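Local structure of regulatory protein of LacI family (Chloroflexus aggregans, 3BBL) at residues Gln25-Ser28 with Ser29-Arg32; Pro45-Asp49 with Arg50-Asp54; Arg240-Ile243 with Ala244-Gly247; Leu254-Val258 with Glu259-Pro263. The protein probably regulates transcription as a LacI-family repressor or activator, with a periplasmic-binding-protein-like core expected to sense a small effector molecule. All blocks are in the same frame, centred on the assembly; numbering follows the deposited sequence.

Contact 1 of 4, residues Gln25-Ser28 with Ser29-Arg32; sequences QFLS and SMVR
On helix 23-36, the crossover helix of a beta-alpha-beta unit between strands 6-9 and 40-43, Phe26 and Met30 meet one turn apart in a Met-aromatic contact. Met30, modelled as selenomethionine, places SE 4.3 Å from the centroid of the Phe26 ring, and the approach is oblique, 34° off the ring normal. The methyl comes closer than the selenium does: Met30 CE lies 3.5 Å from Phe26 CE2. A bend at the last torsion of Met30 brings this methyl back toward Phe26 CE2 and CD2, while Phe26 CG stands opposite its own backbone N (chi1 -163°), on the side of its carbonyl carbon. On the adjoining strip of the helix, Leu27 CD1 packs against Val31 CG2 at 3.9 Å.

Successive i to i+4 backbone bonds give the evidence for regular helix. The straightest is Val31 N to Leu27 O, 2.8 Å with an N-H...O angle of 170°; Met30 N to Phe26 O measures 3.0 Å. Within the crossover unit, Leu27 and Met30 touch Val41 of strand 40-43; beyond it, Phe26 stacks on Phe93 of strand 90-93 and touches Cys250 of helix 243-258. The serines serve other partners: Ser29 OG bonds to Ala244 O, and Ser28 OG to Asp24 O one turn earlier and to Trp11 NE1 of the second subunit. Leu27 also packs on Leu27 of the second subunit, and Arg32 on Phe46 of that same neighbouring chain.

Contact 2 of 4, residues Pro45-Asp49 with Arg50-Asp54; sequences PFSED and RSQID. With EDO (1,2-ethanediol), chain B.
Phe46 turns its ring away from its own backbone N (chi1 -170°), and Arg50 runs fully extended from CG to NE, which brings the guanidinium up to the rim of the ring. Phe46 CZ stands over the centre of one guanidinium face, 3.9 Å from Arg50 CZ. The two planes are 79° apart, so the ring presents its edge and the arginine its face, unlike a parallel cation-pi stack.

Asp49 to Gln52 form a type I beta turn, closed by Gln52 N to Asp49 O at 2.9 Å. That carbonyl is gripped twice: Ser47 OG also donates to Asp49 O, at 3.1 Å, and the two donors reach it from opposite faces of its plane. The Asp49 carboxylate takes a bond from Ser51 OG to OD1 (2.6 Å), on the syn side and 30° out of plane. Outside the turn, Phe46 N donates to O1 of a 1,2-ethanediol at 2.8 Å in a nearly straight bond.

The loop links strand 40-43 to helix 54-61. Arg50 NE bonds to Ser72 O, and Glu48 bonds through its carboxylate to Thr12 OG1 and Gln13 N. Helix 78-85 lies alongside, its Arg79 touching both Phe46 and Arg50, its Phe82 touching Ile53.

Contact 3 of 4, residues Arg240-Ile243 with Ala244-Gly247; sequences RQPI and AEAG
Two backbone hydrogen bonds start helix 243-258, joining Pro242 and Ile243 to the residues four places on. Ala246 N reaches Pro242 O at 3.0 Å (N-H...O 154°). Gly247 N reaches Ile243 O at the same 3.0 Å, less straight at 146°.

Pro242 holds the N-cap position and is also the centre of an inverse gamma turn, whose Ile243 N to Gln241 O bond is weak at 2.9 Å. The chain leaving strand 237-240 thus bends sharply at the proline and enters the helix directly.

Van der Waals contact is lighter, and oxygens take part in it. With Glu245 CG opposite the backbone N (chi1 175°) and the chain extended beyond it, the carboxylate reaches the proline ring, Glu245 OE1 3.8 Å from Pro242 CB. Ala246 CB is 3.4 Å from Pro242 O, the carbonyl that Ala246 N also bonds.

Packing beyond the segments places this helix start between strands and a second helix. Ile243 meets Gln25 and Phe26 of helix 23-36 as well as Phe93, while Pro242, Glu245 and Ala246 all touch Leu270 of strand 267-275. Arg240 NE forms a salt bridge with Asp225 OD2.

Contact 4 of 4, residues Leu254-Val258 with Glu259-Pro263; sequences LVAIV and EGREP
Val255 begins the contact, accepting the bond from Glu259 N at its O (3.0 Å) while its CG1 lies 3.7 Å from Glu259 CD, the two side chains side by side and pointing the same way. Ala256 comes next, under the guanidinium of Arg261: Ala256 CA sits beneath one face, and Arg261 NH1 is 3.1 Å from Ala256 CB. Ala256 CB also meets Pro263 CD at 3.9 Å. Arg261 reaches back over the helix end because CG stands between its own N and carbonyl carbon (chi1 49°) and the rest of the chain is extended. There its NH2 makes a salt bridge with Glu259 OE1 at 2.8 Å, meeting the carboxylate from 41° out of its plane. Ala256 O also takes a weak bond from Arg261 N, 3.0 Å, and Ile257 O accepts an ordinary bond from Gly260 N, 3.2 Å. This pair defines a Schellman motif, with Gly260 as C-prime residue at a positive phi of 71°. Ile257 CG1 runs alongside Glu262 CG at 4.0 Å.

The motif ends helix 243-258 and turns the chain toward strand 267-275. Leu254 and Val255 face Ile7 of strand 6-9, Glu259 OE2 bonds to Tyr39 OH, and Val258 packs on Leu3, Asp66 and Pro89 in the surrounding loops.

Overall arrangement
Contacts 3 and 4 mark the start and the end of one helix, 243-258, with centres 21 Å apart. Contact 1 packs against the start of that helix: the centres of contacts 1 and 3 are 10 Å apart, and the hydrogen bond from Ser29 OG to Ala244 O, 2.6 Å long, ties them together, with Phe26 CE1 3.5 Å from Gly247 CA. Contact 4 stays about 7 Å from contact 1 at the nearest atoms. Contact 2 stands apart, its centre 22 Å from that of contact 1, yet both reach the second subunit. The bound 1,2-ethanediol of contact 2 probably comes from the crystallisation liquor.

Contact 1 of 4, residues Gln25-Ser28 with Ser29-Arg32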
ATOM      1  N   GLN A  25      -4.277  -0.123   6.438  1.00 35.37           N
ATOM      2  CA  GLN A  25      -4.960  -0.999   7.390  1.00 34.86           C
ATOM      3  C   GLN A  25      -5.023  -0.380   8.785  1.00 31.99           C
ATOM      4  O   GLN A  25      -6.075  -0.346   9.422  1.00 29.62           O
ATOM      5  CB  GLN A  25      -4.252  -2.350   7.503  1.00 36.69           C
ATOM      6  CG  GLN A  25      -4.314  -3.232   6.277  1.00 42.81           C
ATOM      7  CD  GLN A  25      -3.557  -4.541   6.472  1.00 44.99           C
ATOM      8  OE1 GLN A  25      -2.353  -4.542   6.743  1.00 46.93           O
ATOM      9  NE2 GLN A  25      -4.260  -5.659   6.333  1.00 45.74           N
ATOM     10  N   PHE A  26      -3.877   0.107   9.245  1.00 29.27           N
ATOM     11  CA  PHE A  26      -3.746   0.706  10.563  1.00 28.47           C
ATOM     12  C   PHE A  26      -4.530   2.009  10.756  1.00 28.06           C
ATOM     13  O   PHE A  26      -5.339   2.120  11.680  1.00 27.09           O
ATOM     14  CB  PHE A  26      -2.267   0.950  10.853  1.00 26.48           C
ATOM     15  CG  PHE A  26      -1.963   1.173  12.296  1.00 26.26           C
ATOM     16  CD1 PHE A  26      -2.176   0.163  13.226  1.00 23.93           C
ATOM     17  CD2 PHE A  26      -1.457   2.393  12.732  1.00 25.99           C
ATOM     18  CE1 PHE A  26      -1.888   0.360  14.582  1.00 25.02           C
ATOM     19  CE2 PHE A  26      -1.164   2.605  14.079  1.00 26.81           C
ATOM     20  CZ  PHE A  26      -1.382   1.579  15.009  1.00 25.94           C
ATOM     21  N   LEU A  27      -4.287   2.986   9.888  1.00 27.10           N
ATOM     22  CA  LEU A  27      -4.961   4.270   9.997  1.00 27.77           C
ATOM     23  C   LEU A  27      -6.462   4.184   9.725  1.00 29.29           C
ATOM     24  O   LEU A  27      -7.262   4.782  10.451  1.00 30.19           O
ATOM     25  CB  LEU A  27      -4.311   5.298   9.068  1.00 25.20           C
ATOM     26  CG  LEU A  27      -4.862   6.728   9.144  1.00 26.04           C
ATOM     27  CD1 LEU A  27      -4.781   7.265  10.574  1.00 22.36           C
ATOM     28  CD2 LEU A  27      -4.080   7.614   8.199  1.00 22.99           C
ATOM     29  N   SER A  28      -6.852   3.444   8.691  1.00 29.44           N
ATOM     30  CA  SER A  28      -8.274   3.304   8.384  1.00 29.59           C
ATOM     31  C   SER A  28      -8.982   2.746   9.607  1.00 28.32           C
ATOM     32  O   SER A  28     -10.019   3.253  10.027  1.00 28.82           O
ATOM     33  CB  SER A  28      -8.492   2.362   7.198  1.00 28.83           C
ATOM     34  OG  SER A  28      -8.006   2.936   6.002  1.00 30.60           O
ATOM     35  N   SER A  29      -8.401   1.702  10.176  1.00 26.32           N
ATOM     36  CA  SER A  29      -8.955   1.065  11.354  1.00 25.38           C
ATOM     37  C   SER A  29      -9.059   2.032  12.533  1.00 25.52           C
ATOM     38  O   SER A  29     -10.073   2.054  13.227  1.00 25.70           O
ATOM     39  CB  SER A  29      -8.103  -0.142  11.741  1.00 24.52           C
ATOM     40  OG  SER A  29      -8.576  -0.735  12.929  1.00 26.31           O
HETATM   41  N   MSE A  30      -8.017   2.828  12.768  1.00 24.99           N
HETATM   42  CA  MSE A  30      -8.054   3.782  13.872  1.00 25.45           C
HETATM   43  C   MSE A  30      -9.120   4.851  13.631  1.00 26.92           C
HETATM   44  O   MSE A  30      -9.898   5.174  14.528  1.00 26.39           O
HETATM   45  CB  MSE A  30      -6.685   4.440  14.093  1.00 22.94           C
HETATM   46  CG  MSE A  30      -5.680   3.474  14.656  1.00 21.65           C
HETATM   47 SE   MSE A  30      -4.148   4.330  15.585  1.00 25.46          SE
HETATM   48  CE  MSE A  30      -3.456   5.283  14.046  1.00 16.65           C
ATOM     49  N   VAL A  31      -9.168   5.381  12.412  1.00 28.53           N
ATOM     50  CA  VAL A  31     -10.139   6.408  12.079  1.00 29.06           C
ATOM     51  C   VAL A  31     -11.570   5.951  12.316  1.00 31.15           C
ATOM     52  O   VAL A  31     -12.381   6.699  12.851  1.00 32.39           O
ATOM     53  CB  VAL A  31      -9.989   6.856  10.617  1.00 28.90           C
ATOM     54  CG1 VAL A  31     -11.167   7.740  10.211  1.00 27.07           C
ATOM     55  CG2 VAL A  31      -8.684   7.614  10.449  1.00 27.17           C
ATOM     56  N   ARG A  32     -11.881   4.722  11.926  1.00 33.70           N
ATOM     57  CA  ARG A  32     -13.231   4.197  12.104  1.00 36.19           C
ATOM     58  C   ARG A  32     -13.554   3.887  13.555  1.00 37.67           C
ATOM     59  O   ARG A  32     -14.683   4.062  13.996  1.00 37.92           O
ATOM     60  CB  ARG A  32     -13.427   2.942  11.258  1.00 36.48           C
ATOM     61  CG  ARG A  32     -13.373   3.224   9.780  1.00 38.48           C
ATOM     62  CD  ARG A  32     -13.900   2.059   8.972  1.00 40.95           C
ATOM     63  NE  ARG A  32     -14.617   2.566   7.811  1.00 44.55           N
ATOM     64  CZ  ARG A  32     -15.825   3.120   7.863  1.00 44.65           C
ATOM     65  NH1 ARG A  32     -16.470   3.229   9.015  1.00 46.18           N
ATOM     66  NH2 ARG A  32     -16.373   3.605   6.763  1.00 46.87           N
TER

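Contact 2 of 4, residues Pro45-Asp49 with Arg50-Asp54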
ATOM      1  N   PRO A  45       3.064  15.828  10.566  1.00 31.21           N
ATOM      2  CA  PRO A  45       4.312  15.435   9.907  1.00 32.26           C
ATOM      3  C   PRO A  45       5.247  14.645  10.809  1.00 33.35           C
ATOM      4  O   PRO A  45       5.475  15.005  11.961  1.00 34.74           O
ATOM      5  CB  PRO A  45       4.901  16.773   9.472  1.00 32.61           C
ATOM      6  CG  PRO A  45       3.669  17.577   9.177  1.00 32.19           C
ATOM      7  CD  PRO A  45       2.810  17.266  10.382  1.00 31.32           C
ATOM      8  N   PHE A  46       5.778  13.557  10.271  1.00 34.27           N
ATOM      9  CA  PHE A  46       6.690  12.698  11.011  1.00 34.62           C
ATOM     10  C   PHE A  46       8.090  13.295  10.930  1.00 36.96           C
ATOM     11  O   PHE A  46       8.468  13.864   9.911  1.00 37.62           O
ATOM     12  CB  PHE A  46       6.701  11.301  10.387  1.00 32.41           C
ATOM     13  CG  PHE A  46       7.429  10.275  11.202  1.00 30.13           C
ATOM     14  CD1 PHE A  46       6.789   9.622  12.245  1.00 28.39           C
ATOM     15  CD2 PHE A  46       8.748   9.943  10.913  1.00 29.26           C
ATOM     16  CE1 PHE A  46       7.445   8.650  12.991  1.00 28.93           C
ATOM     17  CE2 PHE A  46       9.420   8.969  11.656  1.00 28.24           C
ATOM     18  CZ  PHE A  46       8.768   8.321  12.695  1.00 29.07           C
ATOM     19  N   SER A  47       8.855  13.183  12.005  1.00 38.84           N
ATOM     20  CA  SER A  47      10.215  13.697  12.002  1.00 41.68           C
ATOM     21  C   SER A  47      11.119  12.473  11.883  1.00 42.66           C
ATOM     22  O   SER A  47      11.249  11.703  12.831  1.00 40.92           O
ATOM     23  CB  SER A  47      10.501  14.455  13.304  1.00 42.72           C
ATOM     24  OG  SER A  47      11.784  15.059  13.275  1.00 43.95           O
ATOM     25  N   GLU A  48      11.730  12.281  10.716  1.00 45.17           N
ATOM     26  CA  GLU A  48      12.593  11.123  10.512  1.00 48.16           C
ATOM     27  C   GLU A  48      13.650  11.030  11.601  1.00 49.82           C
ATOM     28  O   GLU A  48      14.101   9.935  11.947  1.00 50.23           O
ATOM     29  CB  GLU A  48      13.231  11.156   9.122  1.00 48.66           C
ATOM     30  CG  GLU A  48      12.229  10.946   7.975  1.00 49.80           C
ATOM     31  CD  GLU A  48      11.234   9.805   8.238  1.00 50.45           C
ATOM     32  OE1 GLU A  48      11.642   8.761   8.795  1.00 49.65           O
ATOM     33  OE2 GLU A  48      10.043   9.951   7.876  1.00 50.80           O
ATOM     34  N   ASP A  49      14.048  12.179  12.139  1.00 51.25           N
ATOM     35  CA  ASP A  49      14.995  12.197  13.242  1.00 51.97           C
ATOM     36  C   ASP A  49      14.100  12.147  14.473  1.00 51.84           C
ATOM     37  O   ASP A  49      13.646  13.176  14.957  1.00 52.47           O
ATOM     38  CB  ASP A  49      15.823  13.482  13.235  1.00 53.50           C
ATOM     39  CG  ASP A  49      16.626  13.660  14.517  1.00 56.26           C
ATOM     40  OD1 ASP A  49      17.102  12.646  15.071  1.00 56.19           O
ATOM     41  OD2 ASP A  49      16.789  14.814  14.968  1.00 58.94           O
ATOM     42  N   ARG A  50      13.832  10.942  14.962  1.00 52.44           N
ATOM     43  CA  ARG A  50      12.953  10.756  16.113  1.00 52.67           C
ATOM     44  C   ARG A  50      13.318  11.575  17.344  1.00 52.82           C
ATOM     45  O   ARG A  50      12.477  11.790  18.218  1.00 52.04           O
ATOM     46  CB  ARG A  50      12.879   9.270  16.482  1.00 53.44           C
ATOM     47  CG  ARG A  50      12.164   8.411  15.455  1.00 53.47           C
ATOM     48  CD  ARG A  50      12.186   6.942  15.854  1.00 55.32           C
ATOM     49  NE  ARG A  50      11.491   6.095  14.885  1.00 56.55           N
ATOM     50  CZ  ARG A  50      11.823   5.999  13.599  1.00 58.03           C
ATOM     51  NH1 ARG A  50      12.841   6.696  13.110  1.00 58.16           N
ATOM     52  NH2 ARG A  50      11.129   5.205  12.795  1.00 59.24           N
ATOM     53  N   SER A  51      14.562  12.034  17.417  1.00 52.79           N
ATOM     54  CA  SER A  51      15.000  12.829  18.560  1.00 52.67           C
ATOM     55  C   SER A  51      14.293  14.184  18.573  1.00 52.61           C
ATOM     56  O   SER A  51      14.009  14.732  19.638  1.00 52.19           O
ATOM     57  CB  SER A  51      16.517  13.029  18.527  1.00 51.41           C
ATOM     58  OG  SER A  51      16.907  13.823  17.425  1.00 51.96           O
ATOM     59  N   GLN A  52      14.007  14.722  17.390  1.00 52.50           N
ATOM     60  CA  GLN A  52      13.317  16.004  17.291  1.00 53.13           C
ATOM     61  C   GLN A  52      11.844  15.843  17.670  1.00 52.53           C
ATOM     62  O   GLN A  52      11.011  15.458  16.850  1.00 52.63           O
ATOM     63  CB  GLN A  52      13.454  16.563  15.877  1.00 54.76           C
ATOM     64  CG  GLN A  52      14.863  17.035  15.560  1.00 59.97           C
ATOM     65  CD  GLN A  52      15.025  17.473  14.116  1.00 64.08           C
ATOM     66  OE1 GLN A  52      14.981  16.652  13.196  1.00 65.84           O
ATOM     67  NE2 GLN A  52      15.207  18.774  13.910  1.00 65.68           N
ATOM     68  N   ILE A  53      11.542  16.150  18.927  1.00 51.73           N
ATOM     69  CA  ILE A  53      10.195  16.029  19.474  1.00 51.14           C
ATOM     70  C   ILE A  53       9.434  17.350  19.555  1.00 50.51           C
ATOM     71  O   ILE A  53       8.404  17.439  20.226  1.00 50.36           O
ATOM     72  CB  ILE A  53      10.255  15.432  20.887  1.00 51.54           C
ATOM     73  CG1 ILE A  53      11.227  16.256  21.739  1.00 50.88           C
ATOM     74  CG2 ILE A  53      10.668  13.963  20.818  1.00 50.72           C
ATOM     75  CD1 ILE A  53      11.508  15.674  23.103  1.00 52.77           C
ATOM     76  N   ASP A  54       9.943  18.373  18.882  1.00 49.47           N
ATOM     77  CA  ASP A  54       9.301  19.679  18.889  1.00 49.66           C
ATOM     78  C   ASP A  54       7.813  19.622  18.589  1.00 48.08           C
ATOM     79  O   ASP A  54       7.001  20.174  19.332  1.00 46.27           O
ATOM     80  CB  ASP A  54       9.989  20.600  17.886  1.00 51.64           C
ATOM     81  CG  ASP A  54      11.117  21.388  18.508  1.00 53.30           C
ATOM     82  OD1 ASP A  54      11.673  20.927  19.530  1.00 53.49           O
ATOM     83  OD2 ASP A  54      11.452  22.465  17.971  1.00 55.55           O
TER
HETATM   84  C1  EDO B 500       3.675  12.619   7.222  1.00 24.86           C
HETATM   85  O1  EDO B 500       5.020  12.657   7.685  1.00 28.72           O
HETATM   86  C2  EDO B 500       2.855  11.634   8.069  1.00 25.88           C
HETATM   87  O2  EDO B 500       3.480  11.388   9.337  1.00 22.70           O

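Contact 3 of 4, residues Arg240-Ile243 with Ala244-Gly247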
ATOM      1  N   ARG A 240       1.089 -13.222   8.428  1.00 24.85           N
ATOM      2  CA  ARG A 240       0.170 -12.086   8.446  1.00 24.19           C
ATOM      3  C   ARG A 240       0.008 -11.548   9.860  1.00 24.01           C
ATOM      4  O   ARG A 240      -0.127 -12.314  10.818  1.00 22.59           O
ATOM      5  CB  ARG A 240      -1.195 -12.496   7.912  1.00 22.91           C
ATOM      6  CG  ARG A 240      -2.210 -11.372   7.891  1.00 24.13           C
ATOM      7  CD  ARG A 240      -3.557 -11.893   7.456  1.00 23.14           C
ATOM      8  NE  ARG A 240      -3.500 -12.413   6.096  1.00 25.00           N
ATOM      9  CZ  ARG A 240      -4.402 -13.237   5.572  1.00 26.11           C
ATOM     10  NH1 ARG A 240      -5.436 -13.645   6.294  1.00 25.83           N
ATOM     11  NH2 ARG A 240      -4.272 -13.648   4.326  1.00 25.27           N
ATOM     12  N   GLN A 241       0.036 -10.225   9.978  1.00 23.66           N
ATOM     13  CA  GLN A 241      -0.131  -9.561  11.266  1.00 25.09           C
ATOM     14  C   GLN A 241      -1.506  -8.898  11.275  1.00 24.13           C
ATOM     15  O   GLN A 241      -1.957  -8.383  10.255  1.00 23.06           O
ATOM     16  CB  GLN A 241       0.957  -8.502  11.474  1.00 26.43           C
ATOM     17  CG  GLN A 241       2.374  -9.042  11.497  1.00 27.95           C
ATOM     18  CD  GLN A 241       3.379  -8.013  11.978  1.00 29.25           C
ATOM     19  OE1 GLN A 241       3.463  -6.915  11.441  1.00 29.75           O
ATOM     20  NE2 GLN A 241       4.148  -8.369  12.998  1.00 29.88           N
ATOM     21  N   PRO A 242      -2.196  -8.919  12.424  1.00 23.29           N
ATOM     22  CA  PRO A 242      -3.526  -8.307  12.526  1.00 23.50           C
ATOM     23  C   PRO A 242      -3.411  -6.792  12.747  1.00 24.17           C
ATOM     24  O   PRO A 242      -3.643  -6.284  13.844  1.00 23.33           O
ATOM     25  CB  PRO A 242      -4.130  -9.044  13.708  1.00 22.76           C
ATOM     26  CG  PRO A 242      -2.945  -9.191  14.617  1.00 22.44           C
ATOM     27  CD  PRO A 242      -1.827  -9.597  13.681  1.00 22.94           C
ATOM     28  N   ILE A 243      -3.044  -6.085  11.684  1.00 24.21           N
ATOM     29  CA  ILE A 243      -2.854  -4.645  11.730  1.00 25.83           C
ATOM     30  C   ILE A 243      -4.129  -3.869  12.038  1.00 26.96           C
ATOM     31  O   ILE A 243      -4.090  -2.896  12.789  1.00 27.09           O
ATOM     32  CB  ILE A 243      -2.240  -4.134  10.400  1.00 25.40           C
ATOM     33  CG1 ILE A 243      -0.937  -4.893  10.119  1.00 24.75           C
ATOM     34  CG2 ILE A 243      -1.982  -2.624  10.466  1.00 22.87           C
ATOM     35  CD1 ILE A 243       0.048  -4.884  11.286  1.00 22.83           C
ATOM     36  N   ALA A 244      -5.253  -4.294  11.469  1.00 27.25           N
ATOM     37  CA  ALA A 244      -6.510  -3.602  11.729  1.00 29.17           C
ATOM     38  C   ALA A 244      -6.865  -3.725  13.210  1.00 29.18           C
ATOM     39  O   ALA A 244      -7.191  -2.734  13.860  1.00 27.82           O
ATOM     40  CB  ALA A 244      -7.630  -4.179  10.865  1.00 27.32           C
ATOM     41  N   GLU A 245      -6.780  -4.940  13.743  1.00 30.56           N
ATOM     42  CA  GLU A 245      -7.095  -5.167  15.148  1.00 32.30           C
ATOM     43  C   GLU A 245      -6.160  -4.361  16.046  1.00 32.25           C
ATOM     44  O   GLU A 245      -6.583  -3.796  17.054  1.00 34.09           O
ATOM     45  CB  GLU A 245      -7.006  -6.658  15.486  1.00 33.61           C
ATOM     46  CG  GLU A 245      -7.203  -6.963  16.965  1.00 40.91           C
ATOM     47  CD  GLU A 245      -7.225  -8.460  17.284  1.00 46.22           C
ATOM     48  OE1 GLU A 245      -6.470  -9.228  16.636  1.00 48.28           O
ATOM     49  OE2 GLU A 245      -7.987  -8.868  18.197  1.00 47.85           O
ATOM     50  N   ALA A 246      -4.888  -4.301  15.677  1.00 31.00           N
ATOM     51  CA  ALA A 246      -3.924  -3.548  16.455  1.00 30.53           C
ATOM     52  C   ALA A 246      -4.313  -2.070  16.461  1.00 30.93           C
ATOM     53  O   ALA A 246      -4.151  -1.374  17.462  1.00 29.09           O
ATOM     54  CB  ALA A 246      -2.528  -3.724  15.869  1.00 29.71           C
ATOM     55  N   GLY A 247      -4.826  -1.597  15.334  1.00 30.78           N
ATOM     56  CA  GLY A 247      -5.236  -0.211  15.239  1.00 32.70           C
ATOM     57  C   GLY A 247      -6.387   0.043  16.187  1.00 33.98           C
ATOM     58  O   GLY A 247      -6.382   0.999  16.947  1.00 33.89           O
TER

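Contact 4 of 4, residues Leu254-Val258 with Glu259-Pro263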
ATOM      1  N   LEU A 254      -5.992   3.918  24.335  1.00 37.01           N
ATOM      2  CA  LEU A 254      -5.650   5.314  24.560  1.00 37.61           C
ATOM      3  C   LEU A 254      -6.868   6.117  25.005  1.00 38.84           C
ATOM      4  O   LEU A 254      -6.765   6.988  25.864  1.00 38.88           O
ATOM      5  CB  LEU A 254      -5.061   5.930  23.290  1.00 35.89           C
ATOM      6  CG  LEU A 254      -4.631   7.392  23.421  1.00 35.16           C
ATOM      7  CD1 LEU A 254      -3.601   7.524  24.540  1.00 34.61           C
ATOM      8  CD2 LEU A 254      -4.055   7.879  22.105  1.00 34.66           C
ATOM      9  N   VAL A 255      -8.024   5.821  24.421  1.00 40.44           N
ATOM     10  CA  VAL A 255      -9.246   6.525  24.787  1.00 41.57           C
ATOM     11  C   VAL A 255      -9.567   6.264  26.258  1.00 43.04           C
ATOM     12  O   VAL A 255     -10.025   7.157  26.966  1.00 43.72           O
ATOM     13  CB  VAL A 255     -10.447   6.083  23.909  1.00 42.13           C
ATOM     14  CG1 VAL A 255     -11.740   6.659  24.463  1.00 41.51           C
ATOM     15  CG2 VAL A 255     -10.246   6.555  22.473  1.00 40.12           C
ATOM     16  N   ALA A 256      -9.317   5.041  26.714  1.00 43.34           N
ATOM     17  CA  ALA A 256      -9.571   4.690  28.104  1.00 43.80           C
ATOM     18  C   ALA A 256      -8.612   5.452  29.016  1.00 44.27           C
ATOM     19  O   ALA A 256      -9.007   5.937  30.073  1.00 45.31           O
ATOM     20  CB  ALA A 256      -9.406   3.190  28.304  1.00 42.73           C
ATOM     21  N   ILE A 257      -7.354   5.563  28.603  1.00 44.45           N
ATOM     22  CA  ILE A 257      -6.353   6.269  29.395  1.00 45.05           C
ATOM     23  C   ILE A 257      -6.667   7.756  29.439  1.00 45.72           C
ATOM     24  O   ILE A 257      -6.581   8.394  30.491  1.00 46.17           O
ATOM     25  CB  ILE A 257      -4.941   6.083  28.809  1.00 44.53           C
ATOM     26  CG1 ILE A 257      -4.555   4.605  28.848  1.00 45.26           C
ATOM     27  CG2 ILE A 257      -3.935   6.911  29.594  1.00 43.12           C
ATOM     28  CD1 ILE A 257      -3.216   4.304  28.202  1.00 44.73           C
ATOM     29  N   VAL A 258      -7.029   8.306  28.288  1.00 45.64           N
ATOM     30  CA  VAL A 258      -7.356   9.718  28.192  1.00 45.62           C
ATOM     31  C   VAL A 258      -8.562  10.079  29.059  1.00 46.41           C
ATOM     32  O   VAL A 258      -8.616  11.163  29.637  1.00 46.67           O
ATOM     33  CB  VAL A 258      -7.645  10.120  26.720  1.00 45.52           C
ATOM     34  CG1 VAL A 258      -8.312  11.493  26.662  1.00 44.87           C
ATOM     35  CG2 VAL A 258      -6.349  10.139  25.930  1.00 43.19           C
ATOM     36  N   GLU A 259      -9.519   9.164  29.161  1.00 46.30           N
ATOM     37  CA  GLU A 259     -10.723   9.416  29.939  1.00 46.30           C
ATOM     38  C   GLU A 259     -10.651   8.991  31.408  1.00 47.99           C
ATOM     39  O   GLU A 259     -11.680   8.795  32.057  1.00 47.81           O
ATOM     40  CB  GLU A 259     -11.924   8.766  29.244  1.00 44.28           C
ATOM     41  CG  GLU A 259     -12.090   9.252  27.807  1.00 43.58           C
ATOM     42  CD  GLU A 259     -13.341   8.728  27.130  1.00 44.02           C
ATOM     43  OE1 GLU A 259     -13.880   7.698  27.587  1.00 43.62           O
ATOM     44  OE2 GLU A 259     -13.775   9.341  26.127  1.00 43.35           O
ATOM     45  N   GLY A 260      -9.431   8.853  31.923  1.00 49.97           N
ATOM     46  CA  GLY A 260      -9.229   8.495  33.318  1.00 52.05           C
ATOM     47  C   GLY A 260      -9.556   7.096  33.820  1.00 54.50           C
ATOM     48  O   GLY A 260      -9.402   6.832  35.011  1.00 55.05           O
ATOM     49  N   ARG A 261      -9.995   6.199  32.944  1.00 56.42           N
ATOM     50  CA  ARG A 261     -10.334   4.839  33.364  1.00 59.05           C
ATOM     51  C   ARG A 261      -9.370   3.782  32.825  1.00 60.58           C
ATOM     52  O   ARG A 261      -9.797   2.748  32.303  1.00 61.10           O
ATOM     53  CB  ARG A 261     -11.765   4.508  32.931  1.00 59.21           C
ATOM     54  CG  ARG A 261     -12.047   4.845  31.485  1.00 60.02           C
ATOM     55  CD  ARG A 261     -13.504   4.634  31.115  1.00 60.88           C
ATOM     56  NE  ARG A 261     -13.763   5.045  29.736  1.00 62.00           N
ATOM     57  CZ  ARG A 261     -13.252   4.443  28.665  1.00 61.96           C
ATOM     58  NH1 ARG A 261     -12.456   3.394  28.807  1.00 62.44           N
ATOM     59  NH2 ARG A 261     -13.524   4.897  27.452  1.00 62.11           N
ATOM     60  N   GLU A 262      -8.071   4.041  32.963  1.00 62.24           N
ATOM     61  CA  GLU A 262      -7.044   3.117  32.482  1.00 63.83           C
ATOM     62  C   GLU A 262      -7.194   1.698  33.030  1.00 63.77           C
ATOM     63  O   GLU A 262      -7.273   1.495  34.244  1.00 63.24           O
ATOM     64  CB  GLU A 262      -5.650   3.631  32.848  1.00 64.94           C
ATOM     65  CG  GLU A 262      -4.534   2.694  32.407  1.00 67.48           C
ATOM     66  CD  GLU A 262      -3.185   3.055  33.000  1.00 68.86           C
ATOM     67  OE1 GLU A 262      -2.753   4.217  32.832  1.00 69.01           O
ATOM     68  OE2 GLU A 262      -2.556   2.174  33.629  1.00 69.91           O
ATOM     69  N   PRO A 263      -7.238   0.694  32.134  1.00 63.97           N
ATOM     70  CA  PRO A 263      -7.376  -0.704  32.554  1.00 64.05           C
ATOM     71  C   PRO A 263      -6.072  -1.186  33.182  1.00 64.34           C
ATOM     72  O   PRO A 263      -5.043  -0.509  33.083  1.00 63.65           O
ATOM     73  CB  PRO A 263      -7.684  -1.433  31.245  1.00 63.63           C
ATOM     74  CG  PRO A 263      -8.311  -0.370  30.393  1.00 63.20           C
ATOM     75  CD  PRO A 263      -7.427   0.815  30.679  1.00 63.62           C
TER